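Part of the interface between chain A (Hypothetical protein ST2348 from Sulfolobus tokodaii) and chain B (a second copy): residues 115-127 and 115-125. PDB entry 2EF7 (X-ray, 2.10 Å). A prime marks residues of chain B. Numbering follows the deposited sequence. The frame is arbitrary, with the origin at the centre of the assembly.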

ATOM      1  N   SER A 115      -4.640  11.423  -6.812  1.00 28.27           N
ATOM      2  CA  SER A 115      -3.365  11.204  -6.138  1.00 30.55           C
ATOM      3  C   SER A 115      -2.555  10.097  -6.797  1.00 31.14           C
ATOM      4  O   SER A 115      -3.080   9.290  -7.561  1.00 26.94           O
ATOM      5  CB  SER A 115      -3.596  10.835  -4.674  1.00 32.61           C
ATOM      6  OG  SER A 115      -4.050   9.496  -4.572  1.00 35.99           O
ATOM      7  N   ILE A 116      -1.269  10.064  -6.476  1.00 34.70           N
ATOM      8  CA  ILE A 116      -0.371   9.066  -7.023  1.00 40.32           C
ATOM      9  C   ILE A 116      -0.889   7.654  -6.736  1.00 42.36           C
ATOM     10  O   ILE A 116      -0.672   6.737  -7.527  1.00 45.29           O
ATOM     11  CB  ILE A 116       1.052   9.231  -6.439  1.00 45.12           C
ATOM     12  CG1 ILE A 116       2.020   8.300  -7.169  1.00 47.24           C
ATOM     13  CG2 ILE A 116       1.039   8.966  -4.938  1.00 42.20           C
ATOM     14  CD1 ILE A 116       2.182   8.636  -8.638  1.00 44.42           C
ATOM     15  N   ARG A 117      -1.577   7.475  -5.612  1.00 42.09           N
ATOM     16  CA  ARG A 117      -2.117   6.160  -5.279  1.00 41.89           C
ATOM     17  C   ARG A 117      -3.270   5.816  -6.207  1.00 39.44           C
ATOM     18  O   ARG A 117      -3.501   4.639  -6.510  1.00 36.86           O
ATOM     19  CB  ARG A 117      -2.601   6.104  -3.827  1.00 45.65           C
ATOM     20  CG  ARG A 117      -1.505   6.267  -2.786  1.00 57.72           C
ATOM     21  CD  ARG A 117      -0.306   5.371  -3.076  1.00 62.68           C
ATOM     22  NE  ARG A 117       0.675   5.409  -1.993  1.00 72.47           N
ATOM     23  CZ  ARG A 117       1.959   5.086  -2.126  1.00 77.50           C
ATOM     24  NH1 ARG A 117       2.433   4.702  -3.305  1.00 80.26           N
ATOM     25  NH2 ARG A 117       2.770   5.142  -1.077  1.00 82.90           N
ATOM     26  N   ASP A 118      -4.006   6.839  -6.645  1.00 35.06           N
ATOM     27  CA  ASP A 118      -5.121   6.612  -7.560  1.00 33.01           C
ATOM     28  C   ASP A 118      -4.543   6.097  -8.877  1.00 31.05           C
ATOM     29  O   ASP A 118      -5.142   5.252  -9.541  1.00 27.39           O
ATOM     30  CB  ASP A 118      -5.896   7.904  -7.830  1.00 33.73           C
ATOM     31  CG  ASP A 118      -6.700   8.369  -6.634  1.00 41.97           C
ATOM     32  OD1 ASP A 118      -7.411   7.534  -6.029  1.00 42.99           O
ATOM     33  OD2 ASP A 118      -6.634   9.574  -6.310  1.00 32.85           O
ATOM     34  N   ILE A 119      -3.371   6.616  -9.239  1.00 29.78           N
ATOM     35  CA  ILE A 119      -2.703   6.227 -10.475  1.00 32.18           C
ATOM     36  C   ILE A 119      -2.262   4.762 -10.483  1.00 32.50           C
ATOM     37  O   ILE A 119      -2.510   4.044 -11.448  1.00 34.85           O
ATOM     38  CB  ILE A 119      -1.493   7.143 -10.751  1.00 33.57           C
ATOM     39  CG1 ILE A 119      -1.993   8.583 -10.946  1.00 41.09           C
ATOM     40  CG2 ILE A 119      -0.732   6.657 -11.984  1.00 25.51           C
ATOM     41  CD1 ILE A 119      -0.912   9.583 -11.268  1.00 45.51           C
ATOM     42  N   THR A 120      -1.620   4.316  -9.411  1.00 34.98           N
ATOM     43  CA  THR A 120      -1.187   2.921  -9.343  1.00 39.72           C
ATOM     44  C   THR A 120      -2.382   1.974  -9.271  1.00 38.93           C
ATOM     45  O   THR A 120      -2.307   0.842  -9.747  1.00 44.13           O
ATOM     46  CB  THR A 120      -0.272   2.667  -8.132  1.00 38.16           C
ATOM     47  OG1 THR A 120      -0.888   3.184  -6.948  1.00 44.48           O
ATOM     48  CG2 THR A 120       1.076   3.330  -8.343  1.00 39.89           C
ATOM     49  N   ARG A 121      -3.480   2.425  -8.672  1.00 35.81           N
ATOM     50  CA  ARG A 121      -4.672   1.589  -8.595  1.00 37.01           C
ATOM     51  C   ARG A 121      -5.226   1.414 -10.005  1.00 39.39           C
ATOM     52  O   ARG A 121      -5.687   0.330 -10.371  1.00 39.47           O
ATOM     53  CB  ARG A 121      -5.744   2.226  -7.700  1.00 42.61           C
ATOM     54  CG  ARG A 121      -7.053   1.438  -7.678  1.00 37.53           C
ATOM     55  CD  ARG A 121      -8.027   1.923  -6.604  1.00 49.18           C
ATOM     56  NE  ARG A 121      -8.830   3.079  -7.004  1.00 53.83           N
ATOM     57  CZ  ARG A 121      -8.487   4.346  -6.802  1.00 53.59           C
ATOM     58  NH1 ARG A 121      -7.344   4.638  -6.199  1.00 59.68           N
ATOM     59  NH2 ARG A 121      -9.293   5.324  -7.197  1.00 51.63           N
ATOM     60  N   ALA A 122      -5.182   2.492 -10.788  1.00 32.84           N
ATOM     61  CA  ALA A 122      -5.657   2.463 -12.165  1.00 34.42           C
ATOM     62  C   ALA A 122      -4.779   1.520 -12.994  1.00 35.54           C
ATOM     63  O   ALA A 122      -5.265   0.831 -13.898  1.00 34.29           O
ATOM     64  CB  ALA A 122      -5.622   3.869 -12.762  1.00 30.54           C
ATOM     65  N   ILE A 123      -3.487   1.490 -12.689  1.00 31.89           N
ATOM     66  CA  ILE A 123      -2.582   0.612 -13.416  1.00 35.86           C
ATOM     67  C   ILE A 123      -2.951  -0.820 -13.059  1.00 39.61           C
ATOM     68  O   ILE A 123      -3.143  -1.661 -13.941  1.00 41.97           O
ATOM     69  CB  ILE A 123      -1.107   0.880 -13.044  1.00 31.35           C
ATOM     70  CG1 ILE A 123      -0.737   2.314 -13.425  1.00 31.80           C
ATOM     71  CG2 ILE A 123      -0.191  -0.107 -13.768  1.00 33.64           C
ATOM     72  CD1 ILE A 123      -1.005   2.635 -14.870  1.00 38.18           C
ATOM     73  N   ASP A 124      -3.069  -1.091 -11.764  1.00 41.55           N
ATOM     74  CA  ASP A 124      -3.443  -2.425 -11.307  1.00 43.58           C
ATOM     75  C   ASP A 124      -4.761  -2.863 -11.924  1.00 42.50           C
ATOM     76  O   ASP A 124      -4.908  -4.006 -12.358  1.00 44.11           O
ATOM     77  CB  ASP A 124      -3.561  -2.453  -9.790  1.00 50.28           C
ATOM     78  CG  ASP A 124      -2.230  -2.663  -9.117  1.00 58.91           C
ATOM     79  OD1 ASP A 124      -1.277  -1.924  -9.441  1.00 63.85           O
ATOM     80  OD2 ASP A 124      -2.138  -3.570  -8.264  1.00 72.21           O
ATOM     81  N   ASP A 125      -5.719  -1.948 -11.965  1.00 40.15           N
ATOM     82  CA  ASP A 125      -7.021  -2.249 -12.533  1.00 40.01           C
ATOM     83  C   ASP A 125      -6.954  -2.738 -13.973  1.00 44.17           C
ATOM     84  O   ASP A 125      -7.329  -3.868 -14.261  1.00 44.53           O
ATOM     85  CB  ASP A 125      -7.932  -1.022 -12.468  1.00 44.76           C
ATOM     86  CG  ASP A 125      -8.499  -0.786 -11.080  1.00 50.65           C
ATOM     87  OD1 ASP A 125      -9.357   0.113 -10.951  1.00 49.81           O
ATOM     88  OD2 ASP A 125      -8.094  -1.491 -10.125  1.00 49.47           O
HETATM   89  N   MSE A 126      -6.480  -1.888 -14.876  1.00 44.46           N
HETATM   90  CA  MSE A 126      -6.413  -2.261 -16.282  1.00 47.58           C
HETATM   91  C   MSE A 126      -5.569  -3.497 -16.555  1.00 45.33           C
HETATM   92  O   MSE A 126      -5.612  -4.038 -17.656  1.00 45.43           O
HETATM   93  CB  MSE A 126      -5.886  -1.104 -17.123  1.00 56.56           C
HETATM   94  CG  MSE A 126      -4.393  -0.905 -17.055  1.00 68.98           C
HETATM   95 SE   MSE A 126      -3.832   0.445 -18.313  1.00 91.65          SE
HETATM   96  CE  MSE A 126      -4.122   1.998 -17.198  1.00 71.75           C
ATOM     97  N   PHE A 127      -4.802  -3.940 -15.564  1.00 43.16           N
ATOM     98  CA  PHE A 127      -3.963  -5.123 -15.733  1.00 47.65           C
ATOM     99  C   PHE A 127      -4.413  -6.300 -14.862  1.00 49.71           C
ATOM    100  O   PHE A 127      -3.659  -7.291 -14.772  1.00 58.05           O
ATOM    101  CB  PHE A 127      -2.501  -4.765 -15.436  1.00 42.71           C
ATOM    102  CG  PHE A 127      -1.827  -3.990 -16.546  1.00 46.26           C
ATOM    103  CD1 PHE A 127      -1.455  -4.623 -17.730  1.00 44.48           C
ATOM    104  CD2 PHE A 127      -1.589  -2.623 -16.420  1.00 43.49           C
ATOM    105  CE1 PHE A 127      -0.855  -3.911 -18.771  1.00 39.97           C
ATOM    106  CE2 PHE A 127      -0.992  -1.896 -17.453  1.00 38.36           C
ATOM    107  CZ  PHE A 127      -0.624  -2.542 -18.632  1.00 46.42           C
TER
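Chain B, residues 115-125: SIRDITRAIDD

How does chain B lie on chain A? Both stretches are helical from residue 116 through most of their length, and the two helices run antiparallel, at 178° between their N-to-C directions, with axes approaching to 10.5 Å. The register centres on Thr120 and Thr120′, whose CA atoms are 6.2 Å apart, so residues near the start of one helix meet residues near the end of the other.

Which side chains fill the space between them? Apolar groups do most of the packing. Thr120 CG2 sits 3.3 Å from Ile123′ CG2, and in the reciprocal contact Ile123 CG2 lies 3.6 Å from Thr120′ CG2. Ile116 CD1 reaches Ile123′ CG2 at 4.0 Å, matched by Ile123 CG2 to Ile116′ CG2, also 4.0 Å. Beyond them, Ile116′ places CD1 over one face of the Phe127 ring, 3.2 Å from Phe127 CE2, in a CH-pi contact.

Does any polar pair join the chains? No hydrogen bond crosses, but Arg117 NH1 makes a salt bridge with Asp124′ OD1 at 3.3 Å. The symmetry-like pair is looser: Asp124 OD2 and Arg117′ NH2 stay 4.6 Å apart, opposite charges near each other without an N-H directed at the oxygen.

Where, then, do the other polar groups find partners? Largely within their own helix. Each threonine turns its hydroxyl back to the preceding turn, Thr120 OG1 donating to Arg117 O at 3.0 Å and Thr120′ OG1 to Arg117′ O at 3.1 Å, which leaves the methyls for the partner chain. At the N-termini, Ser115 N donates to Asp118 OD2 (2.8 Å) and Ser115′ N to Asp118′ OD1 (2.9 Å); Ser115 OG also caps its helix, weakly accepting from Arg117 N and Asp118 N. Arg121 NH1 bridges to Asp118 OD1 at 2.9 Å, out of reach of the chain B stretch.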

ATOM      1  N   SER B 115       8.212  -6.262 -16.140  1.00 32.57           N
ATOM      2  CA  SER B 115       6.773  -6.472 -16.007  1.00 30.38           C
ATOM      3  C   SER B 115       6.054  -5.292 -15.356  1.00 29.46           C
ATOM      4  O   SER B 115       6.683  -4.385 -14.812  1.00 31.36           O
ATOM      5  CB  SER B 115       6.519  -7.720 -15.168  1.00 34.36           C
ATOM      6  OG  SER B 115       6.898  -7.479 -13.822  1.00 40.30           O
ATOM      7  N   ILE B 116       4.726  -5.317 -15.411  1.00 31.44           N
ATOM      8  CA  ILE B 116       3.921  -4.258 -14.823  1.00 33.97           C
ATOM      9  C   ILE B 116       4.276  -4.062 -13.350  1.00 36.00           C
ATOM     10  O   ILE B 116       4.244  -2.936 -12.849  1.00 29.53           O
ATOM     11  CB  ILE B 116       2.408  -4.568 -14.946  1.00 38.42           C
ATOM     12  CG1 ILE B 116       1.945  -4.323 -16.379  1.00 43.48           C
ATOM     13  CG2 ILE B 116       1.601  -3.655 -14.023  1.00 41.08           C
ATOM     14  CD1 ILE B 116       2.010  -2.853 -16.777  1.00 48.32           C
ATOM     15  N   ARG B 117       4.612  -5.162 -12.668  1.00 34.84           N
ATOM     16  CA  ARG B 117       4.977  -5.124 -11.256  1.00 37.35           C
ATOM     17  C   ARG B 117       6.163  -4.204 -11.058  1.00 35.05           C
ATOM     18  O   ARG B 117       6.210  -3.417 -10.110  1.00 33.35           O
ATOM     19  CB  ARG B 117       5.336  -6.528 -10.763  1.00 44.18           C
ATOM     20  CG  ARG B 117       4.163  -7.489 -10.687  1.00 60.30           C
ATOM     21  CD  ARG B 117       3.517  -7.469  -9.315  1.00 70.00           C
ATOM     22  NE  ARG B 117       3.088  -6.131  -8.925  1.00 76.90           N
ATOM     23  CZ  ARG B 117       2.609  -5.822  -7.722  1.00 82.30           C
ATOM     24  NH1 ARG B 117       2.501  -6.760  -6.790  1.00 85.29           N
ATOM     25  NH2 ARG B 117       2.238  -4.578  -7.453  1.00 85.33           N
ATOM     26  N   ASP B 118       7.131  -4.321 -11.962  1.00 34.47           N
ATOM     27  CA  ASP B 118       8.326  -3.505 -11.909  1.00 35.05           C
ATOM     28  C   ASP B 118       7.934  -2.040 -12.098  1.00 36.49           C
ATOM     29  O   ASP B 118       8.452  -1.152 -11.419  1.00 33.46           O
ATOM     30  CB  ASP B 118       9.288  -3.943 -13.010  1.00 36.11           C
ATOM     31  CG  ASP B 118       9.727  -5.383 -12.857  1.00 42.87           C
ATOM     32  OD1 ASP B 118       9.959  -6.042 -13.889  1.00 38.72           O
ATOM     33  OD2 ASP B 118       9.853  -5.854 -11.707  1.00 39.88           O
ATOM     34  N   ILE B 119       7.013  -1.799 -13.026  1.00 33.25           N
ATOM     35  CA  ILE B 119       6.556  -0.449 -13.307  1.00 30.43           C
ATOM     36  C   ILE B 119       5.903   0.182 -12.076  1.00 36.38           C
ATOM     37  O   ILE B 119       6.306   1.264 -11.649  1.00 32.17           O
ATOM     38  CB  ILE B 119       5.542  -0.433 -14.466  1.00 29.79           C
ATOM     39  CG1 ILE B 119       6.153  -1.083 -15.708  1.00 28.27           C
ATOM     40  CG2 ILE B 119       5.129   1.003 -14.778  1.00 31.28           C
ATOM     41  CD1 ILE B 119       7.272  -0.289 -16.325  1.00 39.14           C
ATOM     42  N   THR B 120       4.897  -0.481 -11.504  1.00 37.14           N
ATOM     43  CA  THR B 120       4.232   0.082 -10.329  1.00 37.20           C
ATOM     44  C   THR B 120       5.240   0.226  -9.197  1.00 40.38           C
ATOM     45  O   THR B 120       5.141   1.147  -8.387  1.00 38.84           O
ATOM     46  CB  THR B 120       3.027  -0.780  -9.857  1.00 36.88           C
ATOM     47  OG1 THR B 120       3.452  -2.119  -9.585  1.00 36.15           O
ATOM     48  CG2 THR B 120       1.951  -0.804 -10.923  1.00 37.47           C
ATOM     49  N   ARG B 121       6.221  -0.675  -9.154  1.00 38.37           N
ATOM     50  CA  ARG B 121       7.255  -0.602  -8.130  1.00 41.21           C
ATOM     51  C   ARG B 121       8.026   0.706  -8.316  1.00 39.92           C
ATOM     52  O   ARG B 121       8.124   1.521  -7.394  1.00 38.25           O
ATOM     53  CB  ARG B 121       8.212  -1.796  -8.240  1.00 42.85           C
ATOM     54  CG  ARG B 121       9.387  -1.748  -7.259  1.00 45.13           C
ATOM     55  CD  ARG B 121       9.978  -3.139  -6.999  1.00 44.49           C
ATOM     56  NE  ARG B 121      10.593  -3.751  -8.178  1.00 44.02           N
ATOM     57  CZ  ARG B 121      11.758  -3.377  -8.701  1.00 48.70           C
ATOM     58  NH1 ARG B 121      12.447  -2.386  -8.153  1.00 49.20           N
ATOM     59  NH2 ARG B 121      12.236  -3.999  -9.773  1.00 53.27           N
ATOM     60  N   ALA B 122       8.561   0.908  -9.515  1.00 38.24           N
ATOM     61  CA  ALA B 122       9.314   2.120  -9.802  1.00 35.45           C
ATOM     62  C   ALA B 122       8.486   3.336  -9.407  1.00 41.14           C
ATOM     63  O   ALA B 122       9.025   4.319  -8.895  1.00 40.73           O
ATOM     64  CB  ALA B 122       9.670   2.183 -11.283  1.00 33.99           C
ATOM     65  N   ILE B 123       7.177   3.273  -9.642  1.00 38.92           N
ATOM     66  CA  ILE B 123       6.317   4.389  -9.282  1.00 38.79           C
ATOM     67  C   ILE B 123       6.328   4.555  -7.767  1.00 39.23           C
ATOM     68  O   ILE B 123       6.492   5.663  -7.268  1.00 35.48           O
ATOM     69  CB  ILE B 123       4.863   4.190  -9.794  1.00 38.56           C
ATOM     70  CG1 ILE B 123       4.749   4.648 -11.250  1.00 40.90           C
ATOM     71  CG2 ILE B 123       3.889   5.019  -8.969  1.00 44.62           C
ATOM     72  CD1 ILE B 123       5.735   4.009 -12.182  1.00 47.31           C
ATOM     73  N   ASP B 124       6.177   3.459  -7.032  1.00 43.03           N
ATOM     74  CA  ASP B 124       6.187   3.546  -5.576  1.00 46.01           C
ATOM     75  C   ASP B 124       7.451   4.226  -5.066  1.00 49.17           C
ATOM     76  O   ASP B 124       7.387   5.041  -4.150  1.00 47.82           O
ATOM     77  CB  ASP B 124       6.082   2.163  -4.941  1.00 51.60           C
ATOM     78  CG  ASP B 124       4.725   1.529  -5.143  1.00 56.89           C
ATOM     79  OD1 ASP B 124       3.718   2.273  -5.156  1.00 62.28           O
ATOM     80  OD2 ASP B 124       4.667   0.286  -5.272  1.00 58.25           O
ATOM     81  N   ASP B 125       8.595   3.900  -5.667  1.00 50.65           N
ATOM     82  CA  ASP B 125       9.872   4.483  -5.251  1.00 54.73           C
ATOM     83  C   ASP B 125      10.008   5.985  -5.482  1.00 56.77           C
ATOM     84  O   ASP B 125      10.948   6.604  -4.992  1.00 55.25           O
ATOM     85  CB  ASP B 125      11.035   3.769  -5.944  1.00 52.69           C
ATOM     86  CG  ASP B 125      11.176   2.332  -5.500  1.00 54.76           C
ATOM     87  OD1 ASP B 125      10.898   2.051  -4.315  1.00 54.65           O
ATOM     88  OD2 ASP B 125      11.575   1.485  -6.326  1.00 54.83           O
TER